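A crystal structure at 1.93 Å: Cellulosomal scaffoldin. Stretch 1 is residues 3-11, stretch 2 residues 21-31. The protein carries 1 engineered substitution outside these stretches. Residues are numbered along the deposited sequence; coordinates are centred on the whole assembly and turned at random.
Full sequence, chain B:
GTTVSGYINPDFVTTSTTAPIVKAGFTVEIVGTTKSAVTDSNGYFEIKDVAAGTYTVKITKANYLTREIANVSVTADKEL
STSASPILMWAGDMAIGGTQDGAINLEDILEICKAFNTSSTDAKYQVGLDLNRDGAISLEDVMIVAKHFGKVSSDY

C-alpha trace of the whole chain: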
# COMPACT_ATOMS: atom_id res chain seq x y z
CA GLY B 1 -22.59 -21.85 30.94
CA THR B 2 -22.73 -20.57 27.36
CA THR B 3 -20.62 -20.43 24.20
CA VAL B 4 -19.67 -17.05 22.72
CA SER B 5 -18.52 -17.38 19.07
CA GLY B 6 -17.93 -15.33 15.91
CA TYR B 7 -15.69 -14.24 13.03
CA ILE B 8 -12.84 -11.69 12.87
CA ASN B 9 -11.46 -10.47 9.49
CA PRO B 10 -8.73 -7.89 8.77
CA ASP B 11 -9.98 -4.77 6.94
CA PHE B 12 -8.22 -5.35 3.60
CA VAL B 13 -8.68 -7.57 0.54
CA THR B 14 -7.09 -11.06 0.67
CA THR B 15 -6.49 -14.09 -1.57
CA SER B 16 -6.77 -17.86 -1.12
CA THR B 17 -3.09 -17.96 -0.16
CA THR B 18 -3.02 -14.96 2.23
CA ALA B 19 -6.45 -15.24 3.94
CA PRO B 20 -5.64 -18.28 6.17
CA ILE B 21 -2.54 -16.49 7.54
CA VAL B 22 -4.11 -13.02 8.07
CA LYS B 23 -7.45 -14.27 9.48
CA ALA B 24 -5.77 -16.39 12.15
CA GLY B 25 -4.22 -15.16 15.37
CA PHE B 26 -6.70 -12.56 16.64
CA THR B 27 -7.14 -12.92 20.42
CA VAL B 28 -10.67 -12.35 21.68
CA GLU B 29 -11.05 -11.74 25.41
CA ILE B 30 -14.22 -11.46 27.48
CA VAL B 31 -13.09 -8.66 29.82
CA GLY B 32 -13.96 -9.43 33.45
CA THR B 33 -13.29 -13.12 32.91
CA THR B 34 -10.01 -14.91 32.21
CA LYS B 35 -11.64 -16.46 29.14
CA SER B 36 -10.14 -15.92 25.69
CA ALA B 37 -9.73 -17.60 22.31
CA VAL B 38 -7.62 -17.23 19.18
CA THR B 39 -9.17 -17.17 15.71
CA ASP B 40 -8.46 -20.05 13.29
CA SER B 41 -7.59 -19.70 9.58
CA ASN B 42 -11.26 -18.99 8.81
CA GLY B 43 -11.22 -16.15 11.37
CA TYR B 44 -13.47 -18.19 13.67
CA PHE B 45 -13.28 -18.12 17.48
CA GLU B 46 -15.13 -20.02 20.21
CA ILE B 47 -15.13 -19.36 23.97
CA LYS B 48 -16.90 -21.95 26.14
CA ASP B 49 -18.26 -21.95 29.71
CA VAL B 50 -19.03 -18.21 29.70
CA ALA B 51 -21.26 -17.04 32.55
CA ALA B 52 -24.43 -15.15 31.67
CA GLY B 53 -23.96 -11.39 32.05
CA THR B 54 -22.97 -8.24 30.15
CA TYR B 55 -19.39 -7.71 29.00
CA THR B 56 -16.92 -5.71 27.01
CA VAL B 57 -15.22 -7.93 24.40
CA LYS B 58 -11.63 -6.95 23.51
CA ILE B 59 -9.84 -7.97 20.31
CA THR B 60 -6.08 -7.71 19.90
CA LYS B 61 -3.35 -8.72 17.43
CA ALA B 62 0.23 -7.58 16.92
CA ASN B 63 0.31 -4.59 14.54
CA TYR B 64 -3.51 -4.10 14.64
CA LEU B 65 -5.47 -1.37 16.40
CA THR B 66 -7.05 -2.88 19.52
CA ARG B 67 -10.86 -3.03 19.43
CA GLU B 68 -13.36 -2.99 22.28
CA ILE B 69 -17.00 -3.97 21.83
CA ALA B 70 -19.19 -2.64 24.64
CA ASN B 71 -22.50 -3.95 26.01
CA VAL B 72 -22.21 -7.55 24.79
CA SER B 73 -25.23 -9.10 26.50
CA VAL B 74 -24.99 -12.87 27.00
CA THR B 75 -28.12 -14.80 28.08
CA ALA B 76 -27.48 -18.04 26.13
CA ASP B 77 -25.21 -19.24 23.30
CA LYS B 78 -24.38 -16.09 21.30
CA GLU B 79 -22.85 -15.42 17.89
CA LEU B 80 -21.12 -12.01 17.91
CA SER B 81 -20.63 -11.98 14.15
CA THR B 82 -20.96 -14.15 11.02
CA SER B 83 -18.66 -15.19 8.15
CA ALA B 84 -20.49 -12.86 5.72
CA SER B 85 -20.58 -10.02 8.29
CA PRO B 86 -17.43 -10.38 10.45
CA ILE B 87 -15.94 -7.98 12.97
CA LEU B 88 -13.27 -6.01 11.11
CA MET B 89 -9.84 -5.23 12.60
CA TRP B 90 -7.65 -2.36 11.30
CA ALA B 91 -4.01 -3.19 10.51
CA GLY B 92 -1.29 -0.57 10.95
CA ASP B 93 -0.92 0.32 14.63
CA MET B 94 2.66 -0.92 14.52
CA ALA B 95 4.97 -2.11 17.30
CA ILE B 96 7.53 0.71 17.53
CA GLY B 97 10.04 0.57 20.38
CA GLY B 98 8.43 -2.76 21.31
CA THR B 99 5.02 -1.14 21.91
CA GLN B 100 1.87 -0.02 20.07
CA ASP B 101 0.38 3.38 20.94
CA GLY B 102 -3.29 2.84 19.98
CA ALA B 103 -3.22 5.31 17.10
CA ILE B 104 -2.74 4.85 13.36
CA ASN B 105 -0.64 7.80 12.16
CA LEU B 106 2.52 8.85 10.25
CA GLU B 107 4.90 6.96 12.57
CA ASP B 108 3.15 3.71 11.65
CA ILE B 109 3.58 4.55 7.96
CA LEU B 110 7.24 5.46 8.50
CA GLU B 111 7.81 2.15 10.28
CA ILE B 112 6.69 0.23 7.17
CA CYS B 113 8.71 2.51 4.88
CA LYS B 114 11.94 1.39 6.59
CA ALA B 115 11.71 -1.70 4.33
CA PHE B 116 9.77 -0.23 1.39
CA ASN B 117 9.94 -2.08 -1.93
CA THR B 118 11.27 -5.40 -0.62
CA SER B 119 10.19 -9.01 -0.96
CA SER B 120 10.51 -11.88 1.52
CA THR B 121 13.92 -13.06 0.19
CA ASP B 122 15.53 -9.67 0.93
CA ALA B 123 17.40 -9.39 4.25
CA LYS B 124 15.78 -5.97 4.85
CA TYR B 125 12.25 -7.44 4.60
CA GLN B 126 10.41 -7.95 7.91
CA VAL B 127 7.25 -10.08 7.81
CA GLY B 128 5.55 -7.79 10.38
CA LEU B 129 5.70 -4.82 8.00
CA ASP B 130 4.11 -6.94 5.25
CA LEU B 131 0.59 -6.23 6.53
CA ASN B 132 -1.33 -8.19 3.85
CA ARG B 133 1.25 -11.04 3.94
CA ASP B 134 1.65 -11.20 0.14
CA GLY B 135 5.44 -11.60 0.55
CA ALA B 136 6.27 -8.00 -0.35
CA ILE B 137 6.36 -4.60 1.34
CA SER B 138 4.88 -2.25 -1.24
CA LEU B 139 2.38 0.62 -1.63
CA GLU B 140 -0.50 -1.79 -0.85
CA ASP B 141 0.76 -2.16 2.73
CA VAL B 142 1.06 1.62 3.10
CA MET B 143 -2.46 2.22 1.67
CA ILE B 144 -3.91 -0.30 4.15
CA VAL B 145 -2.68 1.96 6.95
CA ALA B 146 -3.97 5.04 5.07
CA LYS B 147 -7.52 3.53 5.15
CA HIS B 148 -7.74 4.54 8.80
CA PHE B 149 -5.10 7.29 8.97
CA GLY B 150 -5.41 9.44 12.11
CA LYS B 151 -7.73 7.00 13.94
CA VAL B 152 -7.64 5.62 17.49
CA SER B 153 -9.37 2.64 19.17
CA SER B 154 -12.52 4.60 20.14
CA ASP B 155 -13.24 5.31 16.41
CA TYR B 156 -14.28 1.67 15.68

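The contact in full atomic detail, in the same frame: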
# COMPACT_ATOMS: atom_id res chain seq x y z
N THR B 3 -21.69 -20.59 25.17
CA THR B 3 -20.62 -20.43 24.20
C THR B 3 -20.78 -19.10 23.47
O THR B 3 -21.83 -18.83 22.88
CB THR B 3 -20.64 -21.56 23.15
OG1 THR B 3 -20.59 -22.83 23.82
CG2 THR B 3 -19.45 -21.44 22.21
N VAL B 4 -19.74 -18.27 23.52
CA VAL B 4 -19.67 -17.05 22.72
C VAL B 4 -18.75 -17.32 21.52
O VAL B 4 -17.61 -17.72 21.69
CB VAL B 4 -19.15 -15.86 23.57
CG1 VAL B 4 -19.13 -14.57 22.76
CG2 VAL B 4 -20.01 -15.67 24.81
N SER B 5 -19.28 -17.14 20.31
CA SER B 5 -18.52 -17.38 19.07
C SER B 5 -18.64 -16.23 18.05
O SER B 5 -19.42 -15.30 18.22
CB SER B 5 -19.01 -18.69 18.44
OG SER B 5 -20.39 -18.61 18.11
N GLY B 6 -17.85 -16.31 16.99
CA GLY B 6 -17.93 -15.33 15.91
C GLY B 6 -16.76 -15.36 14.94
O GLY B 6 -15.93 -16.27 14.98
N TYR B 7 -16.71 -14.35 14.07
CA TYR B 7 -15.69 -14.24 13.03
C TYR B 7 -14.99 -12.88 13.07
O TYR B 7 -15.65 -11.85 13.17
CB TYR B 7 -16.33 -14.45 11.66
CG TYR B 7 -16.72 -15.88 11.42
CD1 TYR B 7 -17.94 -16.37 11.86
CD2 TYR B 7 -15.85 -16.75 10.76
CE1 TYR B 7 -18.30 -17.69 11.64
CE2 TYR B 7 -16.21 -18.07 10.54
CZ TYR B 7 -17.43 -18.54 10.98
OH TYR B 7 -17.78 -19.85 10.77
N ILE B 8 -13.66 -12.90 13.00
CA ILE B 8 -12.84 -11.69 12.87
C ILE B 8 -12.17 -11.75 11.49
O ILE B 8 -11.67 -12.80 11.10
CB ILE B 8 -11.72 -11.64 13.95
CG1 ILE B 8 -12.24 -11.93 15.37
CG2 ILE B 8 -10.98 -10.31 13.89
CD1 ILE B 8 -13.14 -10.87 15.98
N ASN B 9 -12.18 -10.63 10.76
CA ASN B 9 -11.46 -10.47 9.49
C ASN B 9 -10.63 -9.18 9.53
O ASN B 9 -11.08 -8.18 10.08
CB ASN B 9 -12.45 -10.31 8.33
CG ASN B 9 -12.96 -11.63 7.74
OD1 ASN B 9 -13.61 -11.59 6.70
ND2 ASN B 9 -12.70 -12.77 8.38
N PRO B 10 -9.44 -9.18 8.90
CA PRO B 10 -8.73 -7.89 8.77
C PRO B 10 -9.43 -7.01 7.73
O PRO B 10 -10.04 -7.55 6.79
CB PRO B 10 -7.34 -8.31 8.28
CG PRO B 10 -7.58 -9.59 7.56
CD PRO B 10 -8.70 -10.29 8.28
N ASP B 11 -9.36 -5.69 7.90
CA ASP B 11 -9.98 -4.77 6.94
C ASP B 11 -9.08 -4.48 5.73
O ASP B 11 -8.58 -3.36 5.55
CB ASP B 11 -10.43 -3.46 7.63
CG ASP B 11 -11.23 -2.57 6.71
OD1 ASP B 11 -11.73 -3.05 5.68
OD2 ASP B 11 -11.36 -1.37 7.01
N ILE B 21 -3.57 -17.06 6.65
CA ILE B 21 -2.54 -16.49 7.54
C ILE B 21 -3.06 -15.22 8.24
O ILE B 21 -2.92 -15.09 9.45
CB ILE B 21 -1.16 -16.22 6.85
CG1 ILE B 21 -0.33 -15.20 7.64
CG2 ILE B 21 -1.31 -15.72 5.42
CD1 ILE B 21 1.11 -15.07 7.20
N VAL B 22 -3.67 -14.31 7.49
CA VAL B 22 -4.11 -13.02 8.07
C VAL B 22 -5.39 -13.08 8.90
O VAL B 22 -5.62 -12.19 9.73
CB VAL B 22 -4.27 -11.91 7.01
CG1 VAL B 22 -2.96 -11.70 6.26
CG2 VAL B 22 -5.41 -12.20 6.05
N LYS B 23 -6.22 -14.10 8.68
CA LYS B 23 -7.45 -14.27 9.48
C LYS B 23 -7.22 -14.95 10.82
O LYS B 23 -8.02 -14.80 11.74
CB LYS B 23 -8.51 -15.03 8.70
CG LYS B 23 -9.21 -14.21 7.64
CD LYS B 23 -10.27 -15.04 6.95
CE LYS B 23 -10.88 -14.31 5.77
NZ LYS B 23 -11.78 -15.22 5.02
N ALA B 24 -6.13 -15.70 10.92
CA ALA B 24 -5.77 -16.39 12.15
C ALA B 24 -5.03 -15.46 13.09
O ALA B 24 -4.45 -14.46 12.67
CB ALA B 24 -4.89 -17.59 11.83
N GLY B 25 -5.07 -15.80 14.38
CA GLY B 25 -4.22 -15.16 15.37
C GLY B 25 -4.78 -13.96 16.10
O GLY B 25 -4.07 -13.36 16.89
N PHE B 26 -6.04 -13.61 15.85
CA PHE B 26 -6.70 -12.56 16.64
C PHE B 26 -7.13 -13.15 17.98
O PHE B 26 -7.77 -14.21 18.03
CB PHE B 26 -7.92 -12.00 15.91
CG PHE B 26 -7.59 -11.21 14.67
CD1 PHE B 26 -7.26 -9.86 14.74
CD2 PHE B 26 -7.62 -11.82 13.42
CE1 PHE B 26 -6.96 -9.14 13.60
CE2 PHE B 26 -7.31 -11.10 12.27
CZ PHE B 26 -6.98 -9.76 12.36
N THR B 27 -6.77 -12.48 19.08
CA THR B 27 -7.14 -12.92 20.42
C THR B 27 -8.37 -12.16 20.88
O THR B 27 -8.39 -10.93 20.88
CB THR B 27 -5.99 -12.69 21.42
OG1 THR B 27 -4.81 -13.34 20.95
CG2 THR B 27 -6.34 -13.22 22.79
N VAL B 28 -9.41 -12.91 21.26
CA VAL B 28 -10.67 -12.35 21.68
C VAL B 28 -10.86 -12.67 23.15
O VAL B 28 -10.89 -13.83 23.53
CB VAL B 28 -11.85 -12.94 20.87
CG1 VAL B 28 -13.16 -12.30 21.27
CG2 VAL B 28 -11.61 -12.75 19.38
N GLU B 29 -10.96 -11.62 23.97
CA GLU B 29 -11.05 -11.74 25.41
C GLU B 29 -12.41 -11.24 25.86
O GLU B 29 -12.88 -10.22 25.37
CB GLU B 29 -9.96 -10.89 26.10
CG GLU B 29 -10.30 -10.54 27.55
CD GLU B 29 -9.21 -9.81 28.31
OE1 GLU B 29 -8.40 -9.07 27.70
OE2 GLU B 29 -9.21 -9.96 29.55
N ILE B 30 -13.03 -11.94 26.81
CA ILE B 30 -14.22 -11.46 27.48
C ILE B 30 -13.77 -10.77 28.78
O ILE B 30 -13.54 -11.43 29.79
CB ILE B 30 -15.22 -12.59 27.77
CG1 ILE B 30 -15.65 -13.24 26.44
CG2 ILE B 30 -16.44 -12.06 28.52
CD1 ILE B 30 -16.50 -14.46 26.61
N VAL B 31 -13.63 -9.45 28.71
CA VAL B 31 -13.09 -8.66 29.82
C VAL B 31 -13.94 -8.91 31.05
O VAL B 31 -15.16 -8.95 30.96
CB VAL B 31 -13.09 -7.15 29.50
CG1 VAL B 31 -12.59 -6.34 30.69
CG2 VAL B 31 -12.23 -6.85 28.28
O HOH W 1 -14.42 -13.17 4.45

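Two segments of one chain can pack mainly through side chains, with no direct hydrogen bond, and this contact in a cellulosomal scaffoldin is a compact example. Residues 3-10 form a strand; the partner stretch begins in a helix that includes I21 and V22, passes through a loop and enters a strand at T27. The two run in roughly opposite directions, 147° apart, but they are not paired neighbours in a sheet: no hydrogen bond crosses between them, and the CA atoms of V4 and I30 lie 9.1 Å apart. At the other end the chains draw closer, with the CA atoms of N9 and K23 separated by 5.5 Å.

I8 covers the most surface. Its CA-to-CB bond points toward the partner, and the I8 CG2 methyl sits over one face of the F26 ring, 3.7 Å from the ring centroid and only 16° off the normal. This is CH-π geometry, in which a weakly polarised methyl meets the aromatic π cloud. The CG1 of I8 also reaches CG2 of V28, at 4.1 Å. Further along, V4 CG2 meets I30 CD1 at 4.1 Å, extending the apolar packing.

P10 continues it in the other direction. P10 CG packs 3.7 Å from V22 CG2, while P10 CD lies 4.3 Å from F26 CE2, so F26 is shared by I8 and P10. Without a backbone N-H, proline contributes here through its hydrocarbon ring. P10 CD also lies 4.0 Å from K23 CG, an aliphatic contact.

N9 and K23 add a polar element. N9 points away at CB, yet its end comes nearer: N9 ND2 donates a 2.9 Å hydrogen bond to O of I8, within its own strand, and lies 3.5 Å from K23 CE. A water donates to N9 OD1 at 2.9 Å and weakly accepts from K23 NZ at 3.4 Å, bridging the stretches where direct hydrogen bonds are absent.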